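Local coordinates for protein lysozyme, putative (Bacillus anthracis, PDB 2WAG) that probably hydrolyses glycosidic bonds of bacterial cell-wall peptidoglycan as a family GH25 lysozyme, with a mechanism thought to retain anomeric configuration, at residues 14-19 / 38-43; 73-78 / 107-112; 102-107 / 141-146. One frame throughout, in Å; residues are numbered along the deposited sequence.

Contact 1: 14-19 / 38-43; sequences YEIKGV and MKFAFI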
loop_
_atom_site.group_PDB
_atom_site.type_symbol
_atom_site.label_atom_id
_atom_site.label_comp_id
_atom_site.label_asym_id
_atom_site.label_seq_id
_atom_site.Cartn_x
_atom_site.Cartn_y
_atom_site.Cartn_z
ATOM N N TYR A 14 -13.551 -9.717 -16.221
ATOM C CA TYR A 14 -12.362 -10.523 -15.987
ATOM C C TYR A 14 -12.655 -11.525 -14.899
ATOM O O TYR A 14 -12.720 -11.165 -13.719
ATOM C CB TYR A 14 -11.174 -9.624 -15.583
ATOM C CG TYR A 14 -10.920 -8.550 -16.596
ATOM C CD1 TYR A 14 -10.497 -8.874 -17.869
ATOM C CD2 TYR A 14 -11.138 -7.188 -16.295
ATOM C CE1 TYR A 14 -10.299 -7.893 -18.832
ATOM C CE2 TYR A 14 -10.931 -6.203 -17.236
ATOM C CZ TYR A 14 -10.518 -6.552 -18.508
ATOM O OH TYR A 14 -10.326 -5.582 -19.460
ATOM N N GLU A 15 -12.814 -12.783 -15.281
ATOM C CA GLU A 15 -13.190 -13.809 -14.327
ATOM C C GLU A 15 -12.081 -14.683 -13.794
ATOM O O GLU A 15 -12.330 -15.533 -12.955
ATOM C CB GLU A 15 -14.244 -14.724 -14.921
ATOM C CG GLU A 15 -15.469 -13.971 -15.335
ATOM C CD GLU A 15 -16.606 -14.905 -15.482
ATOM O OE1 GLU A 15 -17.203 -15.268 -14.436
ATOM O OE2 GLU A 15 -16.830 -15.339 -16.619
ATOM N N ILE A 16 -10.866 -14.526 -14.297
ATOM C CA ILE A 16 -9.748 -15.336 -13.862
ATOM C C ILE A 16 -8.911 -14.501 -12.888
ATOM O O ILE A 16 -8.196 -13.570 -13.286
ATOM C CB ILE A 16 -8.879 -15.774 -15.069
ATOM C CG1 ILE A 16 -9.746 -16.496 -16.125
ATOM C CG2 ILE A 16 -7.676 -16.632 -14.616
ATOM C CD1 ILE A 16 -10.448 -17.723 -15.626
ATOM N N LYS A 17 -9.016 -14.854 -11.608
ATOM C CA LYS A 17 -8.457 -14.099 -10.489
ATOM C C LYS A 17 -7.306 -14.864 -9.843
ATOM O O LYS A 17 -7.304 -16.100 -9.854
ATOM C CB LYS A 17 -9.567 -13.877 -9.444
ATOM C CG LYS A 17 -9.192 -13.036 -8.236
ATOM C CD LYS A 17 -10.414 -12.714 -7.331
ATOM C CE LYS A 17 -11.076 -13.965 -6.754
ATOM N NZ LYS A 17 -12.260 -13.606 -5.892
ATOM N N GLY A 18 -6.362 -14.154 -9.238
ATOM C CA GLY A 18 -5.260 -14.824 -8.554
ATOM C C GLY A 18 -4.523 -13.901 -7.624
ATOM O O GLY A 18 -4.798 -12.715 -7.572
ATOM N N VAL A 19 -3.583 -14.454 -6.905
ATOM C CA VAL A 19 -2.861 -13.691 -5.905
ATOM C C VAL A 19 -1.385 -13.555 -6.224
ATOM O O VAL A 19 -0.885 -14.254 -7.025
ATOM C CB VAL A 19 -2.957 -14.399 -4.500
ATOM C CG1 VAL A 19 -4.417 -14.659 -4.104
ATOM C CG2 VAL A 19 -2.137 -15.728 -4.470
ATOM N N MET A 38 -9.371 -18.792 -6.489
ATOM C CA MET A 38 -8.103 -18.220 -6.955
ATOM C C MET A 38 -7.488 -19.212 -7.934
ATOM O O MET A 38 -7.225 -20.371 -7.577
ATOM C CB MET A 38 -7.154 -17.975 -5.793
ATOM C CG MET A 38 -7.709 -16.997 -4.762
ATOM S SD MET A 38 -7.944 -15.334 -5.441
ATOM C CE MET A 38 -8.601 -14.546 -3.974
ATOM N N LYS A 39 -7.250 -18.765 -9.163
ATOM C CA LYS A 39 -6.776 -19.659 -10.215
ATOM C C LYS A 39 -5.280 -19.663 -10.393
ATOM O O LYS A 39 -4.736 -20.547 -11.060
ATOM C CB LYS A 39 -7.482 -19.379 -11.538
ATOM C CG LYS A 39 -8.923 -19.866 -11.465
ATOM C CD LYS A 39 -9.592 -19.865 -12.790
ATOM C CE LYS A 39 -11.041 -20.233 -12.609
ATOM N NZ LYS A 39 -11.183 -21.669 -12.258
ATOM N N PHE A 40 -4.609 -18.666 -9.828
ATOM C CA PHE A 40 -3.164 -18.561 -9.996
ATOM C C PHE A 40 -2.541 -17.867 -8.812
ATOM O O PHE A 40 -3.214 -17.160 -8.049
ATOM C CB PHE A 40 -2.763 -17.862 -11.318
ATOM C CG PHE A 40 -3.192 -16.406 -11.431
ATOM C CD1 PHE A 40 -2.362 -15.381 -11.011
ATOM C CD2 PHE A 40 -4.395 -16.076 -12.044
ATOM C CE1 PHE A 40 -2.758 -14.034 -11.146
ATOM C CE2 PHE A 40 -4.804 -14.755 -12.196
ATOM C CZ PHE A 40 -3.978 -13.720 -11.739
ATOM N N ALA A 41 -1.239 -18.050 -8.693
ATOM C CA ALA A 41 -0.414 -17.397 -7.709
ATOM C C ALA A 41 0.948 -17.051 -8.309
ATOM O O ALA A 41 1.519 -17.838 -8.954
ATOM C CB ALA A 41 -0.279 -18.212 -6.499
ATOM N N PHE A 42 1.410 -15.852 -8.056
ATOM C CA PHE A 42 2.811 -15.503 -8.286
ATOM C C PHE A 42 3.469 -15.286 -6.927
ATOM O O PHE A 42 2.991 -14.478 -6.122
ATOM C CB PHE A 42 2.929 -14.245 -9.148
ATOM C CG PHE A 42 2.592 -14.468 -10.607
ATOM C CD1 PHE A 42 3.481 -15.136 -11.444
ATOM C CD2 PHE A 42 1.394 -14.023 -11.133
ATOM C CE1 PHE A 42 3.183 -15.337 -12.788
ATOM C CE2 PHE A 42 1.086 -14.228 -12.490
ATOM C CZ PHE A 42 1.985 -14.887 -13.304
ATOM N N ILE A 43 4.539 -16.029 -6.663
ATOM C CA ILE A 43 5.163 -16.061 -5.365
ATOM C C ILE A 43 6.530 -15.413 -5.436
ATOM O O ILE A 43 7.325 -15.743 -6.313
ATOM C CB ILE A 43 5.327 -17.535 -4.916
ATOM C CG1 ILE A 43 3.974 -18.262 -4.881
ATOM C CG2 ILE A 43 6.075 -17.633 -3.570
ATOM C CD1 ILE A 43 4.133 -19.756 -4.790
#
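Gly18 CA sits over the centre of one face of the Phe40 ring, 3.5 Å from the ring centroid and only 6° off the ring normal, a CH-pi contact. With no side chain on Gly18, the ring can settle directly on the neighbouring backbone. The torsion of Phe40 brings it there, with CG set between the backbone N and the carbonyl carbon (chi1 64°). CE2 then reaches to 3.4 Å from Gly18 N, and Ile16 O sits at the ring's edge, near its plane. On the other face of the sheet, Val19 CG2 meets Ala41 CB at 3.7 Å, completing the tightly packed part.

Between these two faces runs a parallel ladder, in which Lys39 N donates to Lys17 O (2.8 Å), Val19 N to Phe40 O and Phe42 N to Val19 O. It joins strands 17-21 and 40-47, the two strands of a beta-alpha-beta unit that crosses over through helix 30-34.

The start of the ladder is the looser side, where partly exposed lysines lend their aliphatic lengths. Buried Met38 marks the boundary: it crosses Val19 at about a right angle, SD touching CG1, and on its other flank SD meets Lys17 CE at 3.7 Å in one of two modelled conformers of that lysine. Lys39 CD packs on Ile16 CD1 (3.7 Å), while Lys39 NZ has a weak hydrogen bond to Asn37. The chemistry thus implies a division of labour: backbone bonds set the parallel register, the Phe40 face packs on the backbone of Gly18, and lysine methylenes cover the partly exposed end.

Contact 2: 73-78 / 107-112; sequences YHFFSF and EFYANK. With SO4 (sulfate ion), chain G.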
loop_
_atom_site.group_PDB
_atom_site.type_symbol
_atom_site.label_atom_id
_atom_site.label_comp_id
_atom_site.label_asym_id
_atom_site.label_seq_id
_atom_site.Cartn_x
_atom_site.Cartn_y
_atom_site.Cartn_z
ATOM N N TYR A 73 8.151 -14.645 -8.899
ATOM C CA TYR A 73 8.655 -13.349 -9.315
ATOM C C TYR A 73 9.975 -12.978 -8.665
ATOM O O TYR A 73 10.302 -13.426 -7.555
ATOM C CB TYR A 73 7.617 -12.230 -9.154
ATOM C CG TYR A 73 7.331 -11.653 -7.781
ATOM C CD1 TYR A 73 8.097 -10.605 -7.263
ATOM C CD2 TYR A 73 6.202 -12.070 -7.067
ATOM C CE1 TYR A 73 7.741 -10.010 -6.052
ATOM C CE2 TYR A 73 5.825 -11.466 -5.868
ATOM C CZ TYR A 73 6.614 -10.444 -5.365
ATOM O OH TYR A 73 6.301 -9.808 -4.183
ATOM N N HIS A 74 10.713 -12.139 -9.391
ATOM C CA HIS A 74 11.940 -11.533 -8.930
ATOM C C HIS A 74 11.697 -10.054 -8.699
ATOM O O HIS A 74 11.156 -9.372 -9.563
ATOM C CB HIS A 74 13.001 -11.619 -10.029
ATOM C CG HIS A 74 14.317 -11.075 -9.588
ATOM N ND1 HIS A 74 14.805 -9.827 -9.922
ATOM C CD2 HIS A 74 15.232 -11.635 -8.774
ATOM C CE1 HIS A 74 15.980 -9.647 -9.328
ATOM N NE2 HIS A 74 16.265 -10.739 -8.642
ATOM N N PHE A 75 12.109 -9.546 -7.536
ATOM C CA PHE A 75 12.006 -8.120 -7.287
ATOM C C PHE A 75 13.308 -7.447 -7.756
ATOM O O PHE A 75 14.377 -7.687 -7.200
ATOM C CB PHE A 75 11.687 -7.838 -5.815
ATOM C CG PHE A 75 11.239 -6.434 -5.572
ATOM C CD1 PHE A 75 9.893 -6.140 -5.315
ATOM C CD2 PHE A 75 12.141 -5.393 -5.641
ATOM C CE1 PHE A 75 9.492 -4.816 -5.114
ATOM C CE2 PHE A 75 11.752 -4.085 -5.445
ATOM C CZ PHE A 75 10.421 -3.793 -5.178
ATOM N N PHE A 76 13.210 -6.637 -8.801
ATOM C CA PHE A 76 14.373 -6.036 -9.446
ATOM C C PHE A 76 15.112 -5.036 -8.564
ATOM O O PHE A 76 14.482 -4.249 -7.845
ATOM C CB PHE A 76 13.890 -5.353 -10.728
ATOM C CG PHE A 76 14.986 -4.826 -11.624
ATOM C CD1 PHE A 76 15.800 -5.685 -12.352
ATOM C CD2 PHE A 76 15.165 -3.453 -11.761
ATOM C CE1 PHE A 76 16.818 -5.157 -13.196
ATOM C CE2 PHE A 76 16.132 -2.935 -12.617
ATOM C CZ PHE A 76 16.956 -3.781 -13.317
ATOM N N SER A 77 16.440 -5.073 -8.632
ATOM C CA SER A 77 17.296 -4.086 -8.001
ATOM C C SER A 77 17.894 -3.165 -9.054
ATOM O O SER A 77 18.343 -3.616 -10.112
ATOM C CB SER A 77 18.428 -4.772 -7.251
ATOM O OG SER A 77 19.357 -3.786 -6.827
ATOM N N PHE A 78 17.923 -1.870 -8.768
ATOM C CA PHE A 78 18.605 -0.896 -9.615
ATOM C C PHE A 78 20.111 -0.869 -9.386
ATOM O O PHE A 78 20.812 -0.111 -10.055
ATOM C CB PHE A 78 17.998 0.489 -9.378
ATOM C CG PHE A 78 16.554 0.568 -9.765
ATOM C CD1 PHE A 78 16.181 0.525 -11.088
ATOM C CD2 PHE A 78 15.556 0.673 -8.799
ATOM C CE1 PHE A 78 14.837 0.588 -11.477
ATOM C CE2 PHE A 78 14.216 0.735 -9.184
ATOM C CZ PHE A 78 13.860 0.699 -10.510
ATOM N N GLU A 107 9.820 -1.604 -9.777
ATOM C CA GLU A 107 9.089 -0.528 -9.091
ATOM C C GLU A 107 10.030 0.168 -8.128
ATOM O O GLU A 107 11.108 -0.342 -7.812
ATOM C CB GLU A 107 7.856 -1.054 -8.339
ATOM C CG GLU A 107 8.159 -1.985 -7.197
ATOM C CD GLU A 107 6.885 -2.566 -6.635
ATOM O OE1 GLU A 107 6.155 -1.831 -5.917
ATOM O OE2 GLU A 107 6.578 -3.746 -6.915
ATOM N N PHE A 108 9.616 1.335 -7.653
ATOM C CA PHE A 108 10.441 2.025 -6.674
ATOM C C PHE A 108 10.403 1.385 -5.290
ATOM O O PHE A 108 9.403 0.778 -4.894
ATOM C CB PHE A 108 10.082 3.499 -6.601
ATOM C CG PHE A 108 10.433 4.237 -7.846
ATOM C CD1 PHE A 108 11.766 4.429 -8.169
ATOM C CD2 PHE A 108 9.465 4.704 -8.707
ATOM C CE1 PHE A 108 12.130 5.081 -9.323
ATOM C CE2 PHE A 108 9.829 5.366 -9.889
ATOM C CZ PHE A 108 11.177 5.559 -10.181
ATOM N N TYR A 109 11.512 1.533 -4.573
ATOM C CA TYR A 109 11.662 1.016 -3.224
ATOM C C TYR A 109 12.725 1.845 -2.513
ATOM O O TYR A 109 13.386 2.676 -3.134
ATOM C CB TYR A 109 12.077 -0.455 -3.258
ATOM C CG TYR A 109 13.379 -0.705 -3.985
ATOM C CD1 TYR A 109 14.587 -0.730 -3.300
ATOM C CD2 TYR A 109 13.402 -0.914 -5.357
ATOM C CE1 TYR A 109 15.779 -0.957 -3.960
ATOM C CE2 TYR A 109 14.589 -1.143 -6.027
ATOM C CZ TYR A 109 15.775 -1.163 -5.325
ATOM O OH TYR A 109 16.958 -1.390 -5.989
ATOM N N ALA A 110 12.889 1.619 -1.215
ATOM C CA ALA A 110 13.875 2.362 -0.439
ATOM C C ALA A 110 13.828 3.852 -0.770
ATOM O O ALA A 110 12.775 4.483 -0.676
ATOM C CB ALA A 110 15.268 1.805 -0.683
ATOM N N ASN A 111 14.971 4.409 -1.158
ATOM C CA ASN A 111 15.065 5.833 -1.469
ATOM C C ASN A 111 15.187 6.116 -2.965
ATOM O O ASN A 111 15.476 7.242 -3.371
ATOM C CB ASN A 111 16.240 6.466 -0.722
ATOM C CG ASN A 111 16.063 6.427 0.784
ATOM O OD1 ASN A 111 17.006 6.146 1.523
ATOM N ND2 ASN A 111 14.850 6.715 1.245
ATOM N N LYS A 112 14.997 5.085 -3.785
ATOM C CA LYS A 112 15.372 5.163 -5.194
ATOM C C LYS A 112 14.584 6.223 -5.967
ATOM O O LYS A 112 15.069 6.782 -6.954
ATOM C CB LYS A 112 15.267 3.787 -5.868
ATOM C CG LYS A 112 16.045 2.673 -5.165
ATOM C CD LYS A 112 17.562 2.782 -5.325
ATOM C CE LYS A 112 18.010 3.242 -6.705
ATOM N NZ LYS A 112 19.493 3.315 -6.767
HETATM S S SO4 G . 21.501 -5.650 -4.750
HETATM O O1 SO4 G . 20.366 -5.006 -4.110
HETATM O O2 SO4 G . 21.567 -7.098 -4.910
HETATM O O3 SO4 G . 22.799 -5.012 -4.495
HETATM O O4 SO4 G . 21.250 -5.232 -6.150
HETATM O O HOH W 1 12.611 -2.472 -9.093
HETATM O O HOH W 2 11.939 -3.218 -8.666
#
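Tyr109 OH accepts the backbone N-H of Phe78 at 3.0 Å, with an N-H...O angle of 160°. The bond ties a tyrosine from one loop to the main chain of the other, and the ring behind it becomes the middle of an aromatic cluster. The edge of Phe75 is directed at the face of Tyr109 in an offset edge-to-face pair, with planes at 77° and Phe75 CE2 3.6 Å from Tyr109 CD2. Phe78 is turned differently: its plane is only 6° from that of Tyr109, yet the rings meet rim to rim, CD2 of Phe78 lying 3.5 Å from Tyr109 CE2.

In one of its two modelled conformers, Lys112, brought round by the type II' turn from Tyr109 to Lys112, covers one face of Tyr109 near the rim with CG. Its CE touches Phe78 CB at 3.8 Å, and NZ forms a salt bridge with Asp79. Glu107 CG packs against Phe75 CZ (3.5 Å), and a water, modelled at two alternative sites, probably links Phe76 O to Glu107 N.

Ser77 OG faces a sulfate, probably from the crystallisation liquor. The ring of His6, from the purification tag of the second subunit, meets that of Tyr109. The contact lies where strand 69-75 runs out toward helix 82-92, whose Gln85 OE1 accepts the N-H of Ser77, and where the loop after strand 103-106 leads to helix 119-137.

Contact 3: 102-107 / 141-146; sequences PVIDVE and VILYAT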
loop_
_atom_site.group_PDB
_atom_site.type_symbol
_atom_site.label_atom_id
_atom_site.label_comp_id
_atom_site.label_asym_id
_atom_site.label_seq_id
_atom_site.Cartn_x
_atom_site.Cartn_y
_atom_site.Cartn_z
ATOM N N PRO A 102 8.077 -16.649 -15.811
ATOM C CA PRO A 102 8.709 -15.834 -14.774
ATOM C C PRO A 102 8.286 -14.378 -14.858
ATOM O O PRO A 102 7.984 -13.868 -15.946
ATOM C CB PRO A 102 10.206 -15.945 -15.083
ATOM C CG PRO A 102 10.315 -16.474 -16.439
ATOM C CD PRO A 102 9.019 -17.076 -16.866
ATOM N N VAL A 103 8.254 -13.734 -13.701
ATOM C CA VAL A 103 7.958 -12.320 -13.606
ATOM C C VAL A 103 9.146 -11.529 -13.046
ATOM O O VAL A 103 9.751 -11.956 -12.116
ATOM C CB VAL A 103 6.773 -12.089 -12.678
ATOM C CG1 VAL A 103 6.527 -10.621 -12.399
ATOM C CG2 VAL A 103 5.525 -12.811 -13.176
ATOM N N ILE A 104 9.418 -10.373 -13.670
ATOM C CA ILE A 104 10.336 -9.413 -13.069
ATOM C C ILE A 104 9.511 -8.200 -12.643
ATOM O O ILE A 104 8.804 -7.609 -13.465
ATOM C CB ILE A 104 11.464 -8.983 -14.018
ATOM C CG1 ILE A 104 12.200 -10.196 -14.604
ATOM C CG2 ILE A 104 12.428 -8.092 -13.253
ATOM C CD1 ILE A 104 13.096 -9.842 -15.781
ATOM N N ASP A 105 9.624 -7.859 -11.359
ATOM C CA ASP A 105 8.864 -6.800 -10.732
ATOM C C ASP A 105 9.751 -5.546 -10.670
ATOM O O ASP A 105 10.799 -5.559 -10.006
ATOM C CB ASP A 105 8.447 -7.317 -9.345
ATOM C CG ASP A 105 7.671 -6.318 -8.506
ATOM O OD1 ASP A 105 7.968 -5.092 -8.548
ATOM O OD2 ASP A 105 6.803 -6.805 -7.753
ATOM N N VAL A 106 9.349 -4.511 -11.404
ATOM C CA VAL A 106 10.137 -3.265 -11.531
ATOM C C VAL A 106 9.332 -2.126 -10.904
ATOM O O VAL A 106 8.273 -1.723 -11.431
ATOM C CB VAL A 106 10.439 -2.947 -13.000
ATOM C CG1 VAL A 106 11.303 -1.706 -13.113
ATOM C CG2 VAL A 106 11.088 -4.143 -13.713
ATOM N N GLU A 107 9.820 -1.604 -9.777
ATOM C CA GLU A 107 9.089 -0.528 -9.091
ATOM C C GLU A 107 10.030 0.168 -8.128
ATOM O O GLU A 107 11.108 -0.342 -7.812
ATOM C CB GLU A 107 7.856 -1.054 -8.339
ATOM C CG GLU A 107 8.159 -1.985 -7.197
ATOM C CD GLU A 107 6.885 -2.566 -6.635
ATOM O OE1 GLU A 107 6.155 -1.831 -5.917
ATOM O OE2 GLU A 107 6.578 -3.746 -6.915
ATOM N N VAL A 141 8.705 -13.662 -20.823
ATOM C CA VAL A 141 8.783 -13.067 -19.492
ATOM C C VAL A 141 7.699 -12.007 -19.294
ATOM O O VAL A 141 7.316 -11.268 -20.232
ATOM C CB VAL A 141 10.192 -12.505 -19.274
ATOM C CG1 VAL A 141 10.294 -11.725 -17.959
ATOM C CG2 VAL A 141 11.194 -13.656 -19.342
ATOM N N ILE A 142 7.165 -11.976 -18.071
ATOM C CA ILE A 142 6.206 -10.955 -17.660
ATOM C C ILE A 142 6.919 -9.861 -16.870
ATOM O O ILE A 142 7.708 -10.173 -15.980
ATOM C CB ILE A 142 5.131 -11.599 -16.746
ATOM C CG1 ILE A 142 4.333 -12.687 -17.488
ATOM C CG2 ILE A 142 4.182 -10.530 -16.217
ATOM C CD1 ILE A 142 3.694 -13.668 -16.539
ATOM N N LEU A 143 6.633 -8.599 -17.195
ATOM C CA LEU A 143 7.115 -7.481 -16.388
ATOM C C LEU A 143 5.957 -6.911 -15.583
ATOM O O LEU A 143 4.947 -6.505 -16.176
ATOM C CB LEU A 143 7.698 -6.371 -17.263
ATOM C CG LEU A 143 8.870 -6.791 -18.157
ATOM C CD1 LEU A 143 9.303 -5.635 -19.038
ATOM C CD2 LEU A 143 10.060 -7.314 -17.319
ATOM N N TYR A 144 6.102 -6.904 -14.253
ATOM C CA TYR A 144 5.166 -6.191 -13.388
ATOM C C TYR A 144 5.726 -4.811 -13.148
ATOM O O TYR A 144 6.932 -4.662 -12.898
ATOM C CB TYR A 144 5.039 -6.909 -12.051
ATOM C CG TYR A 144 4.308 -6.091 -10.998
ATOM C CD1 TYR A 144 2.924 -6.194 -10.824
ATOM C CD2 TYR A 144 5.020 -5.210 -10.172
ATOM C CE1 TYR A 144 2.273 -5.441 -9.841
ATOM C CE2 TYR A 144 4.377 -4.440 -9.207
ATOM C CZ TYR A 144 3.011 -4.574 -9.030
ATOM O OH TYR A 144 2.399 -3.844 -8.033
ATOM N N ALA A 145 4.873 -3.838 -13.174
ATOM C CA ALA A 145 5.270 -2.464 -12.856
ATOM C C ALA A 145 4.148 -1.667 -12.236
ATOM O O ALA A 145 3.030 -1.935 -12.507
ATOM C CB ALA A 145 5.759 -1.738 -14.111
ATOM N N THR A 146 4.535 -0.679 -11.442
ATOM C CA THR A 146 3.604 0.370 -11.043
ATOM C C THR A 146 3.474 1.381 -12.197
ATOM O O THR A 146 4.292 1.400 -13.139
ATOM C CB THR A 146 4.142 1.091 -9.811
ATOM O OG1 THR A 146 5.435 1.611 -10.147
ATOM C CG2 THR A 146 4.228 0.139 -8.607
HETATM O O HOH W 3 3.499 -2.329 -5.927
#
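Asp105 and Tyr144 lie side by side and point the same way, paired on adjacent parallel strands of the TIM-barrel-like fold of this family. Strands 103-106 and 142-145 are joined through helix 119-137 as a beta-alpha-beta crossover. Both side chains leave with CG anti to the backbone N, which sends both CG atoms the same way. The carboxylate and ring planes are 48° apart, and Asp105 CG comes within 3.3 Å of Tyr144 CD2. Glu107 approaches the same ring from farther along, its OE2 meeting the edge at CE2 (3.3 Å) with carboxylate and ring 33° apart. Gly2 N, from the purification tag of the second subunit, hydrogen-bonds to this OE2.

Toward the start of the strands the same face turns apolar. Val103 CG1 leans on Tyr144 CB at 4.0 Å, and CG2 touches Ile142 CB, with Trp164 packing beside them. The opposite face carries Ile104, whose CD1 meets Val141 CG1 and whose CB meets Leu143 CD2. Ile104 also packs on Leu126 and Met129, which places this face against the crossover helix.

Four backbone bonds hold the register, weaving from Pro102 O to Ile142 N and onward to the straight bond from Val106 N to Tyr144 O (2.8 Å). At the far end Thr146 CG2 rests 3.8 Å from Glu107 CB, while its OG1 caps the following helix through a weak bond to Ala149 N. Tyr144 OH is hydrogen-bonded to Gln184, and a water in the plane of its ring donates to it at 2.8 Å and to Glu107 OE1 at 2.7 Å.

All three contacts reach one curled sheet, whose strands run 17-21, 40-47, 69-75, 103-106 and 142-145 in neighbouring order. Contact 1 closes before the others open, whereas the segments of contacts 2 and 3 alternate along the chain and share Glu107. The centres of contacts 2 and 3 are about 10 Å apart; contact 1 is about 16 Å from contact 3 and 23 Å from contact 2, on the opposite side of the chain's centre from the latter. Neighbouring strands touch directly: Phe42 packs on Val103 and Ile142, and His74 probably hydrogen-bonds to strand 103-106. Contact 1 thus lies in the barrel wall, while contacts 2 and 3 meet at Glu107, where the second subunit's tag also reaches.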